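Amine Dehydrogenase (Pseudomonas putida, PDB 1JMX) binds two covalently attached heme c groups and, as the alpha subunit of a quinohemoprotein amine dehydrogenase, probably takes part in electron transfer. Local coordinates at residues A[82-87]-A[263-268]; A[377-382]-A[484-489]; A[386-391]-A[443-448]. All coordinates share one frame; numbering follows the deposited sequence.

Interaction 1 (A[82-87]-A[263-268]); sequences MERRLN and RMFEAE
Strand 259-266 of the eight-stranded antiparallel barrel meets here the loop between helices 54-67 and 94-100 of the heme-binding region, with arginine side chains carrying most of the contact. R263 sets CG anti to its backbone N (chi1 -175°) and runs out extended from CG to NE, which brings NH1 to 2.9 Å from the backbone O of E83. That bond lies nearly along the C=O axis but is bent at the hydrogen (142°), and NH2 of the same guanidinium turns to the backbone oxygen of D270. One face of the R85 guanidinium covers the R263 chain, R85 CZ sitting 3.5 Å from R263 CD. R85 is held twice: the N-H of its NE points almost straight at OE1 of E83 (174°, 3.0 Å) in a salt bridge, while NH1 pairs with D275. Two residues further along the strand, F265 takes the crowded first torsion and offers its ring to R84, whose CG comes within 3.5 Å of F265 CZ while CB lies over the rim of one ring face. R84 NE is paired with D270. Although NH1 of R85 lies only 3.8 Å from NE of R263, the surrounding carboxylates and carbonyls probably offset the repulsion between these like charges.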
loop_
_atom_site.group_PDB
_atom_site.type_symbol
_atom_site.label_atom_id
_atom_site.label_comp_id
_atom_site.label_asym_id
_atom_site.label_seq_id
_atom_site.Cartn_x
_atom_site.Cartn_y
_atom_site.Cartn_z
ATOM N N MET A 82 -4.998 -14.413 6.092
ATOM C CA MET A 82 -6.381 -14.842 5.875
ATOM C C MET A 82 -7.244 -14.369 7.043
ATOM O O MET A 82 -8.432 -14.098 6.879
ATOM C CB MET A 82 -6.474 -16.367 5.762
ATOM C CG MET A 82 -5.766 -16.964 4.556
ATOM S SD MET A 82 -5.810 -18.773 4.532
ATOM C CE MET A 82 -4.470 -19.134 5.637
ATOM N N GLU A 83 -6.623 -14.267 8.216
ATOM C CA GLU A 83 -7.299 -13.832 9.428
ATOM C C GLU A 83 -7.403 -12.317 9.513
ATOM O O GLU A 83 -7.894 -11.774 10.496
ATOM C CB GLU A 83 -6.596 -14.417 10.653
ATOM C CG GLU A 83 -6.694 -15.946 10.715
ATOM C CD GLU A 83 -5.812 -16.569 11.785
ATOM O OE1 GLU A 83 -4.979 -15.853 12.372
ATOM O OE2 GLU A 83 -5.932 -17.784 12.025
ATOM N N ARG A 84 -6.942 -11.642 8.464
ATOM C CA ARG A 84 -7.005 -10.190 8.364
ATOM C C ARG A 84 -6.355 -9.430 9.511
ATOM O O ARG A 84 -6.878 -8.416 9.972
ATOM C CB ARG A 84 -8.459 -9.723 8.189
ATOM C CG ARG A 84 -9.180 -10.310 6.974
ATOM C CD ARG A 84 -8.510 -9.908 5.670
ATOM N NE ARG A 84 -8.606 -8.474 5.421
ATOM C CZ ARG A 84 -7.958 -7.840 4.447
ATOM N NH1 ARG A 84 -7.160 -8.508 3.624
ATOM N NH2 ARG A 84 -8.115 -6.536 4.289
ATOM N N ARG A 85 -5.233 -9.947 9.992
ATOM C CA ARG A 85 -4.489 -9.291 11.051
ATOM C C ARG A 85 -3.519 -8.351 10.334
ATOM O O ARG A 85 -2.341 -8.662 10.153
ATOM C CB ARG A 85 -3.748 -10.325 11.897
ATOM C CG ARG A 85 -4.663 -11.338 12.556
ATOM C CD ARG A 85 -3.876 -12.256 13.456
ATOM N NE ARG A 85 -4.677 -13.360 13.982
ATOM C CZ ARG A 85 -5.365 -13.336 15.125
ATOM N NH1 ARG A 85 -5.362 -12.251 15.892
ATOM N NH2 ARG A 85 -6.061 -14.406 15.501
ATOM N N LEU A 86 -4.043 -7.208 9.902
ATOM C CA LEU A 86 -3.260 -6.220 9.164
ATOM C C LEU A 86 -2.200 -5.406 9.918
ATOM O O LEU A 86 -1.446 -4.683 9.302
ATOM C CB LEU A 86 -4.175 -5.313 8.321
ATOM C CG LEU A 86 -4.532 -5.875 6.930
ATOM C CD1 LEU A 86 -5.342 -7.143 7.057
ATOM C CD2 LEU A 86 -5.297 -4.854 6.103
ATOM N N ASN A 87 -2.133 -5.539 11.239
ATOM C CA ASN A 87 -1.120 -4.838 12.024
ATOM C C ASN A 87 0.076 -5.757 12.262
ATOM O O ASN A 87 1.018 -5.394 12.954
ATOM C CB ASN A 87 -1.688 -4.347 13.364
ATOM C CG ASN A 87 -2.540 -3.109 13.214
ATOM O OD1 ASN A 87 -2.199 -2.200 12.459
ATOM N ND2 ASN A 87 -3.659 -3.064 13.934
ATOM N N ARG A 263 -9.778 -16.687 13.822
ATOM C CA ARG A 263 -10.219 -15.366 14.210
ATOM C C ARG A 263 -11.604 -15.077 13.668
ATOM O O ARG A 263 -11.968 -15.522 12.585
ATOM C CB ARG A 263 -9.215 -14.338 13.689
ATOM C CG ARG A 263 -9.465 -12.906 14.099
ATOM C CD ARG A 263 -8.283 -12.043 13.712
ATOM N NE ARG A 263 -8.418 -10.687 14.218
ATOM C CZ ARG A 263 -8.805 -9.653 13.487
ATOM N NH1 ARG A 263 -9.092 -9.808 12.201
ATOM N NH2 ARG A 263 -8.958 -8.474 14.059
ATOM N N MET A 264 -12.389 -14.359 14.460
ATOM C CA MET A 264 -13.733 -13.980 14.078
ATOM C C MET A 264 -13.753 -12.463 14.109
ATOM O O MET A 264 -13.477 -11.865 15.142
ATOM C CB MET A 264 -14.732 -14.537 15.081
ATOM C CG MET A 264 -15.942 -15.163 14.451
ATOM S SD MET A 264 -17.007 -15.852 15.711
ATOM C CE MET A 264 -18.563 -15.162 15.229
ATOM N N PHE A 265 -14.065 -11.838 12.979
ATOM C CA PHE A 265 -14.067 -10.380 12.907
ATOM C C PHE A 265 -15.254 -9.806 12.156
ATOM O O PHE A 265 -15.956 -10.512 11.443
ATOM C CB PHE A 265 -12.770 -9.899 12.249
ATOM C CG PHE A 265 -12.517 -10.500 10.895
ATOM C CD1 PHE A 265 -12.937 -9.846 9.736
ATOM C CD2 PHE A 265 -11.878 -11.726 10.776
ATOM C CE1 PHE A 265 -12.724 -10.407 8.482
ATOM C CE2 PHE A 265 -11.659 -12.299 9.524
ATOM C CZ PHE A 265 -12.083 -11.637 8.373
ATOM N N GLU A 266 -15.480 -8.510 12.320
ATOM C CA GLU A 266 -16.561 -7.856 11.618
ATOM C C GLU A 266 -16.243 -7.838 10.135
ATOM O O GLU A 266 -15.188 -7.358 9.716
ATOM C CB GLU A 266 -16.733 -6.441 12.116
ATOM C CG GLU A 266 -17.461 -6.346 13.417
ATOM C CD GLU A 266 -17.921 -4.947 13.677
ATOM O OE1 GLU A 266 -17.484 -4.371 14.687
ATOM O OE2 GLU A 266 -18.708 -4.416 12.861
ATOM N N ALA A 267 -17.167 -8.383 9.351
ATOM C CA ALA A 267 -17.038 -8.470 7.898
ATOM C C ALA A 267 -16.632 -7.146 7.271
ATOM O O ALA A 267 -15.910 -7.108 6.280
ATOM C CB ALA A 267 -18.348 -8.922 7.312
ATOM N N GLU A 268 -17.041 -6.066 7.920
ATOM C CA GLU A 268 -16.795 -4.717 7.444
ATOM C C GLU A 268 -15.556 -4.047 8.055
ATOM O O GLU A 268 -14.973 -3.128 7.468
ATOM C CB GLU A 268 -18.042 -3.873 7.727
ATOM C CG GLU A 268 -19.381 -4.572 7.398
ATOM C CD GLU A 268 -19.777 -5.709 8.383
ATOM O OE1 GLU A 268 -19.379 -5.654 9.577
ATOM O OE2 GLU A 268 -20.493 -6.658 7.952
#

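Interaction 2 (A[377-382]-A[484-489]); sequences ARIGEN and TVQRWN. With HEC (heme c), chain E.
The carbonyl oxygen of V485 is gripped by two nitrogens of one side chain: R378 meets it side-on, with NE at 3.0 Å and NH2 at 3.1 Å from V485 O. Both donors lie in the carbonyl plane, and the oxygen stays near the guanidinium plane; a bend at chi3 (78°) turns the group back to it. NH2 also bonds an acidic side chain of a neighbouring subunit. Over one face of this guanidinium crosses the aliphatic chain of R487, its CG 3.8 Å above the plane of R378, and the two guanidiniums stand 78° apart. R487 repeats the side-on grip within its own segment, NH2 at 2.9 Å and NE at 3.2 Å from the backbone O of N489, a residue that binds the second heme. Its NH1 goes to the backbone of the neighbouring subunit. On the backbone, R378 and T484 form a parallel beta bridge: T484 N donates to A377 O (2.8 Å), and I379 N to T484 O (2.8 Å), the latter nearly straight on the C=O axis. Beyond the bridge, CG of Q486 lies 3.5 Å from I379 O, and a bend at chi2 brings OE1 toward the I379 side chain. An alanine at R378 would probably loosen the path of 485-487, since both bonds to V485 O, the tie to the neighbouring subunit and the surface under R487 would go. Two arginines thus hold backbone carbonyls of the segment that leads from the sheet to the heme, and the acidic partner of R378 in the neighbouring subunit probably offsets part of its charge.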
loop_
_atom_site.group_PDB
_atom_site.type_symbol
_atom_site.label_atom_id
_atom_site.label_comp_id
_atom_site.label_asym_id
_atom_site.label_seq_id
_atom_site.Cartn_x
_atom_site.Cartn_y
_atom_site.Cartn_z
ATOM N N ALA A 377 -3.946 3.042 12.474
ATOM C CA ALA A 377 -5.342 3.469 12.503
ATOM C C ALA A 377 -5.526 4.246 11.201
ATOM O O ALA A 377 -4.570 4.818 10.683
ATOM C CB ALA A 377 -5.593 4.374 13.704
ATOM N N ARG A 378 -6.728 4.255 10.644
ATOM C CA ARG A 378 -6.933 4.973 9.390
ATOM C C ARG A 378 -8.187 5.835 9.397
ATOM O O ARG A 378 -9.221 5.449 9.929
ATOM C CB ARG A 378 -6.993 3.989 8.209
ATOM C CG ARG A 378 -6.030 2.810 8.318
ATOM C CD ARG A 378 -6.097 1.862 7.131
ATOM N NE ARG A 378 -5.375 2.424 6.006
ATOM C CZ ARG A 378 -4.318 1.873 5.420
ATOM N NH1 ARG A 378 -3.837 0.706 5.829
ATOM N NH2 ARG A 378 -3.700 2.541 4.460
ATOM N N ILE A 379 -8.084 7.021 8.822
ATOM C CA ILE A 379 -9.231 7.901 8.732
ATOM C C ILE A 379 -10.192 7.234 7.750
ATOM O O ILE A 379 -9.805 6.348 6.999
ATOM C CB ILE A 379 -8.841 9.327 8.232
ATOM C CG1 ILE A 379 -8.186 9.258 6.848
ATOM C CG2 ILE A 379 -7.917 10.010 9.244
ATOM C CD1 ILE A 379 -7.717 10.607 6.313
ATOM N N GLY A 380 -11.453 7.635 7.798
ATOM C CA GLY A 380 -12.439 7.056 6.911
ATOM C C GLY A 380 -13.762 7.774 7.032
ATOM O O GLY A 380 -13.854 8.820 7.682
ATOM N N GLU A 381 -14.779 7.209 6.387
ATOM C CA GLU A 381 -16.132 7.751 6.387
ATOM C C GLU A 381 -16.145 9.238 6.041
ATOM O O GLU A 381 -15.286 9.692 5.291
ATOM C CB GLU A 381 -16.823 7.437 7.719
ATOM C CG GLU A 381 -17.188 5.949 7.857
ATOM C CD GLU A 381 -17.164 5.437 9.293
ATOM O OE1 GLU A 381 -17.688 6.137 10.197
ATOM O OE2 GLU A 381 -16.621 4.329 9.517
ATOM N N ASN A 382 -17.097 9.990 6.584
ATOM C CA ASN A 382 -17.226 11.423 6.304
ATOM C C ASN A 382 -17.642 11.604 4.837
ATOM O O ASN A 382 -17.394 12.640 4.224
ATOM C CB ASN A 382 -15.913 12.169 6.623
ATOM C CG ASN A 382 -16.054 13.694 6.561
ATOM O OD1 ASN A 382 -15.089 14.399 6.273
ATOM N ND2 ASN A 382 -17.252 14.205 6.840
ATOM N N THR A 484 -3.359 7.110 9.750
ATOM C CA THR A 484 -3.147 7.527 8.365
ATOM C C THR A 484 -4.330 7.514 7.430
ATOM O O THR A 484 -5.480 7.386 7.847
ATOM C CB THR A 484 -2.032 6.752 7.650
ATOM O OG1 THR A 484 -1.964 5.394 8.119
ATOM C CG2 THR A 484 -0.768 7.478 7.801
ATOM N N VAL A 485 -3.992 7.632 6.148
ATOM C CA VAL A 485 -4.929 7.674 5.048
ATOM C C VAL A 485 -5.515 6.318 4.656
ATOM O O VAL A 485 -4.999 5.260 5.012
ATOM C CB VAL A 485 -4.254 8.334 3.821
ATOM C CG1 VAL A 485 -3.688 9.698 4.219
ATOM C CG2 VAL A 485 -3.142 7.441 3.280
ATOM N N GLN A 486 -6.586 6.380 3.878
ATOM C CA GLN A 486 -7.290 5.197 3.407
ATOM C C GLN A 486 -6.561 4.504 2.257
ATOM O O GLN A 486 -5.555 4.998 1.742
ATOM C CB GLN A 486 -8.695 5.566 2.900
ATOM C CG GLN A 486 -9.357 6.798 3.521
ATOM C CD GLN A 486 -9.053 8.087 2.768
ATOM O OE1 GLN A 486 -8.054 8.734 3.029
ATOM N NE2 GLN A 486 -9.935 8.473 1.855
ATOM N N ARG A 487 -7.080 3.334 1.896
ATOM C CA ARG A 487 -6.600 2.547 0.771
ATOM C C ARG A 487 -7.900 2.010 0.176
ATOM O O ARG A 487 -8.803 1.607 0.913
ATOM C CB ARG A 487 -5.631 1.427 1.186
ATOM C CG ARG A 487 -6.119 0.457 2.240
ATOM C CD ARG A 487 -5.093 -0.645 2.473
ATOM N NE ARG A 487 -5.128 -1.665 1.427
ATOM C CZ ARG A 487 -4.293 -2.701 1.336
ATOM N NH1 ARG A 487 -3.320 -2.876 2.225
ATOM N NH2 ARG A 487 -4.468 -3.609 0.382
ATOM N N TRP A 488 -8.042 2.139 -1.142
ATOM C CA TRP A 488 -9.246 1.700 -1.841
ATOM C C TRP A 488 -9.156 0.305 -2.439
ATOM O O TRP A 488 -10.177 -0.293 -2.760
ATOM C CB TRP A 488 -9.628 2.707 -2.920
ATOM C CG TRP A 488 -9.811 4.091 -2.401
ATOM C CD1 TRP A 488 -10.990 4.698 -2.080
ATOM C CD2 TRP A 488 -8.783 5.068 -2.182
ATOM N NE1 TRP A 488 -10.764 5.993 -1.687
ATOM C CE2 TRP A 488 -9.419 6.248 -1.739
ATOM C CE3 TRP A 488 -7.384 5.059 -2.319
ATOM C CZ2 TRP A 488 -8.706 7.416 -1.434
ATOM C CZ3 TRP A 488 -6.676 6.219 -2.013
ATOM C CH2 TRP A 488 -7.343 7.382 -1.574
ATOM N N ASN A 489 -7.941 -0.189 -2.652
ATOM C CA ASN A 489 -7.758 -1.534 -3.177
ATOM C C ASN A 489 -7.558 -2.418 -1.950
ATOM O O ASN A 489 -6.507 -2.386 -1.314
ATOM C CB ASN A 489 -6.541 -1.612 -4.104
ATOM C CG ASN A 489 -6.353 -2.999 -4.719
ATOM O OD1 ASN A 489 -5.276 -3.323 -5.230
ATOM N ND2 ASN A 489 -7.401 -3.815 -4.686
HETATM FE FE HEC E . 2.621 -8.987 -6.276
HETATM C CHA HEC E . -0.593 -9.784 -6.720
HETATM C CHB HEC E . 3.342 -12.271 -5.961
HETATM C CHC HEC E . 5.910 -8.226 -6.002
HETATM C CHD HEC E . 1.860 -5.663 -6.636
HETATM N NA HEC E . 1.597 -10.653 -6.304
HETATM C C1A HEC E . 0.263 -10.810 -6.494
HETATM C C2A HEC E . -0.130 -12.190 -6.443
HETATM C C3A HEC E . 0.981 -12.887 -6.213
HETATM C C4A HEC E . 2.053 -11.933 -6.142
HETATM C CMA HEC E . 1.093 -14.396 -6.076
HETATM C CAA HEC E . -1.536 -12.713 -6.639
HETATM C CBA HEC E . -1.480 -13.483 -7.957
HETATM C CGA HEC E . -2.767 -14.104 -8.435
HETATM O O1A HEC E . -3.803 -13.983 -7.802
HETATM O O2A HEC E . -2.733 -14.719 -9.480
HETATM N NB HEC E . 4.259 -10.013 -6.029
HETATM C C1B HEC E . 4.393 -11.397 -5.916
HETATM C C2B HEC E . 5.742 -11.833 -5.781
HETATM C C3B HEC E . 6.489 -10.693 -5.820
HETATM C C4B HEC E . 5.562 -9.562 -5.948
HETATM C CMB HEC E . 6.229 -13.290 -5.650
HETATM C CAB HEC E . 8.009 -10.697 -5.752
HETATM C CBB HEC E . 8.731 -10.438 -7.077
HETATM N NC HEC E . 3.654 -7.302 -6.284
HETATM C C1C HEC E . 5.019 -7.167 -6.148
HETATM C C2C HEC E . 5.424 -5.793 -6.184
HETATM C C3C HEC E . 4.312 -5.071 -6.344
HETATM C C4C HEC E . 3.196 -6.007 -6.428
HETATM C CMC HEC E . 6.865 -5.291 -6.055
HETATM C CAC HEC E . 4.294 -3.560 -6.281
HETATM C CBC HEC E . 4.508 -2.733 -7.534
HETATM N ND HEC E . 0.991 -7.940 -6.612
HETATM C C1D HEC E . 0.823 -6.576 -6.737
HETATM C C2D HEC E . -0.576 -6.230 -7.004
HETATM C C3D HEC E . -1.228 -7.448 -7.026
HETATM C C4D HEC E . -0.262 -8.442 -6.777
HETATM C CMD HEC E . -1.144 -4.829 -7.209
HETATM C CAD HEC E . -2.697 -7.819 -7.262
HETATM C CBD HEC E . -3.677 -6.708 -7.434
HETATM C CGD HEC E . -4.339 -6.379 -6.137
HETATM O O1D HEC E . -3.738 -6.649 -5.073
HETATM O O2D HEC E . -5.470 -5.844 -6.163
#

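Interaction 3 (A[386-391]-A[443-448]); sequences VPKVQG and FVPGGA
The chains run antiparallel, with G391 and F443 forming a hydrogen-bonded pair in which F443 N reaches G391 O at 2.8 Å and G391 N returns a bond to F443 O at 3.1 Å. This joins the start of strand 391-400 to strand 442-445. CB of F443 lies beside G391, and with CG anti to the backbone N (chi1 -175°) the ring leads off onto M481 and V483 of strand 476-484. One residue before the pair, CA of Q390 makes a C-H...O contact of 3.3 Å with F443 O. From there the chains part, and P445 fills the gap between them: its CG touches V389 O at 3.4 Å and K388 CB at 3.9 Å. K388 bridges the wider separation with a fully extended chain that passes alongside the proline carbonyl, CD being 3.3 Å from P445 O. Its NZ then donates to the same P445 O at 3.0 Å, in the carbonyl plane. The neighbouring G446 O is buried by the contact without a partner in the model. The lysine bond thus ties the two chains together beyond the last strand bonds, and the unpaired carbonyl nearby probably draws some electrostatic compensation from the lysine charge.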
loop_
_atom_site.group_PDB
_atom_site.type_symbol
_atom_site.label_atom_id
_atom_site.label_comp_id
_atom_site.label_asym_id
_atom_site.label_seq_id
_atom_site.Cartn_x
_atom_site.Cartn_y
_atom_site.Cartn_z
ATOM N N VAL A 386 -14.808 4.305 2.161
ATOM C CA VAL A 386 -14.078 3.463 3.108
ATOM C C VAL A 386 -14.419 3.756 4.580
ATOM O O VAL A 386 -14.761 4.878 4.929
ATOM C CB VAL A 386 -12.564 3.653 2.900
ATOM C CG1 VAL A 386 -12.121 2.989 1.608
ATOM C CG2 VAL A 386 -12.249 5.132 2.837
ATOM N N PRO A 387 -14.348 2.734 5.458
ATOM C CA PRO A 387 -14.651 2.922 6.883
ATOM C C PRO A 387 -13.416 3.326 7.704
ATOM O O PRO A 387 -12.276 3.163 7.259
ATOM C CB PRO A 387 -15.142 1.541 7.296
ATOM C CG PRO A 387 -14.196 0.653 6.544
ATOM C CD PRO A 387 -14.164 1.301 5.155
ATOM N N LYS A 388 -13.651 3.856 8.899
ATOM C CA LYS A 388 -12.556 4.235 9.791
ATOM C C LYS A 388 -11.945 2.951 10.345
ATOM O O LYS A 388 -12.645 1.960 10.548
ATOM C CB LYS A 388 -13.063 5.079 10.961
ATOM C CG LYS A 388 -13.798 6.333 10.575
ATOM C CD LYS A 388 -14.108 7.165 11.791
ATOM C CE LYS A 388 -14.829 8.450 11.431
ATOM N NZ LYS A 388 -14.890 9.393 12.590
ATOM N N VAL A 389 -10.630 2.947 10.515
ATOM C CA VAL A 389 -9.929 1.797 11.071
ATOM C C VAL A 389 -9.461 2.223 12.461
ATOM O O VAL A 389 -8.618 3.109 12.606
ATOM C CB VAL A 389 -8.728 1.365 10.192
ATOM C CG1 VAL A 389 -7.914 0.291 10.888
ATOM C CG2 VAL A 389 -9.226 0.851 8.845
ATOM N N GLN A 390 -10.082 1.626 13.476
ATOM C CA GLN A 390 -9.781 1.921 14.870
ATOM C C GLN A 390 -8.478 1.335 15.389
ATOM O O GLN A 390 -7.964 0.335 14.881
ATOM C CB GLN A 390 -10.873 1.356 15.780
ATOM C CG GLN A 390 -12.280 1.826 15.544
ATOM C CD GLN A 390 -13.281 0.994 16.332
ATOM O OE1 GLN A 390 -12.993 -0.135 16.733
ATOM N NE2 GLN A 390 -14.461 1.551 16.556
ATOM N N GLY A 391 -7.966 1.976 16.430
ATOM C CA GLY A 391 -6.797 1.476 17.120
ATOM C C GLY A 391 -7.458 0.808 18.322
ATOM O O GLY A 391 -8.358 1.390 18.929
ATOM N N PHE A 443 -9.484 3.685 20.052
ATOM C CA PHE A 443 -9.227 4.978 19.433
ATOM C C PHE A 443 -10.024 5.092 18.131
ATOM O O PHE A 443 -9.878 4.268 17.232
ATOM C CB PHE A 443 -7.737 5.166 19.136
ATOM C CG PHE A 443 -7.401 6.529 18.597
ATOM C CD1 PHE A 443 -7.112 7.580 19.460
ATOM C CD2 PHE A 443 -7.386 6.768 17.226
ATOM C CE1 PHE A 443 -6.813 8.854 18.967
ATOM C CE2 PHE A 443 -7.088 8.037 16.724
ATOM C CZ PHE A 443 -6.800 9.082 17.599
ATOM N N VAL A 444 -10.882 6.102 18.056
ATOM C CA VAL A 444 -11.707 6.349 16.874
ATOM C C VAL A 444 -11.090 7.516 16.100
ATOM O O VAL A 444 -11.148 8.663 16.547
ATOM C CB VAL A 444 -13.178 6.694 17.274
ATOM C CG1 VAL A 444 -13.993 7.088 16.050
ATOM C CG2 VAL A 444 -13.828 5.505 17.986
ATOM N N PRO A 445 -10.458 7.229 14.945
ATOM C CA PRO A 445 -9.828 8.266 14.120
ATOM C C PRO A 445 -10.814 9.266 13.529
ATOM O O PRO A 445 -12.023 9.021 13.492
ATOM C CB PRO A 445 -9.110 7.453 13.040
ATOM C CG PRO A 445 -9.949 6.232 12.917
ATOM C CD PRO A 445 -10.265 5.896 14.345
ATOM N N GLY A 446 -10.293 10.408 13.093
ATOM C CA GLY A 446 -11.146 11.433 12.514
ATOM C C GLY A 446 -11.702 11.064 11.147
ATOM O O GLY A 446 -11.375 10.012 10.586
ATOM N N GLY A 447 -12.559 11.936 10.622
ATOM C CA GLY A 447 -13.154 11.728 9.314
ATOM C C GLY A 447 -12.161 11.950 8.183
ATOM O O GLY A 447 -11.195 12.699 8.323
ATOM N N ALA A 448 -12.407 11.287 7.058
ATOM C CA ALA A 448 -11.551 11.384 5.883
ATOM C C ALA A 448 -11.677 12.733 5.166
ATOM O O ALA A 448 -12.527 13.557 5.505
ATOM C CB ALA A 448 -11.869 10.247 4.924
#

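Interactions 2 and 3 are two halves of one region, their centres 7 Å apart, both reaching the same sheet, with interaction 3 nested in the loop that interaction 2 closes. Probable backbone hydrogen bonds join them, E381 N to V386 O at 2.7 Å and G380 O to A448 N at 2.9 Å. Interaction 1 lies on the barrel side, its centre 16 Å from each of the others; it meets interaction 3 in a light touch, E268 O to P387 CG at 4.0 Å. Interaction 2 runs into the pocket of the second heme through N489, and the R487 side chain is about 6 Å from that of the axial ligand H104. The side chain of R84 in interaction 1 is about 10 Å from a bound heme c.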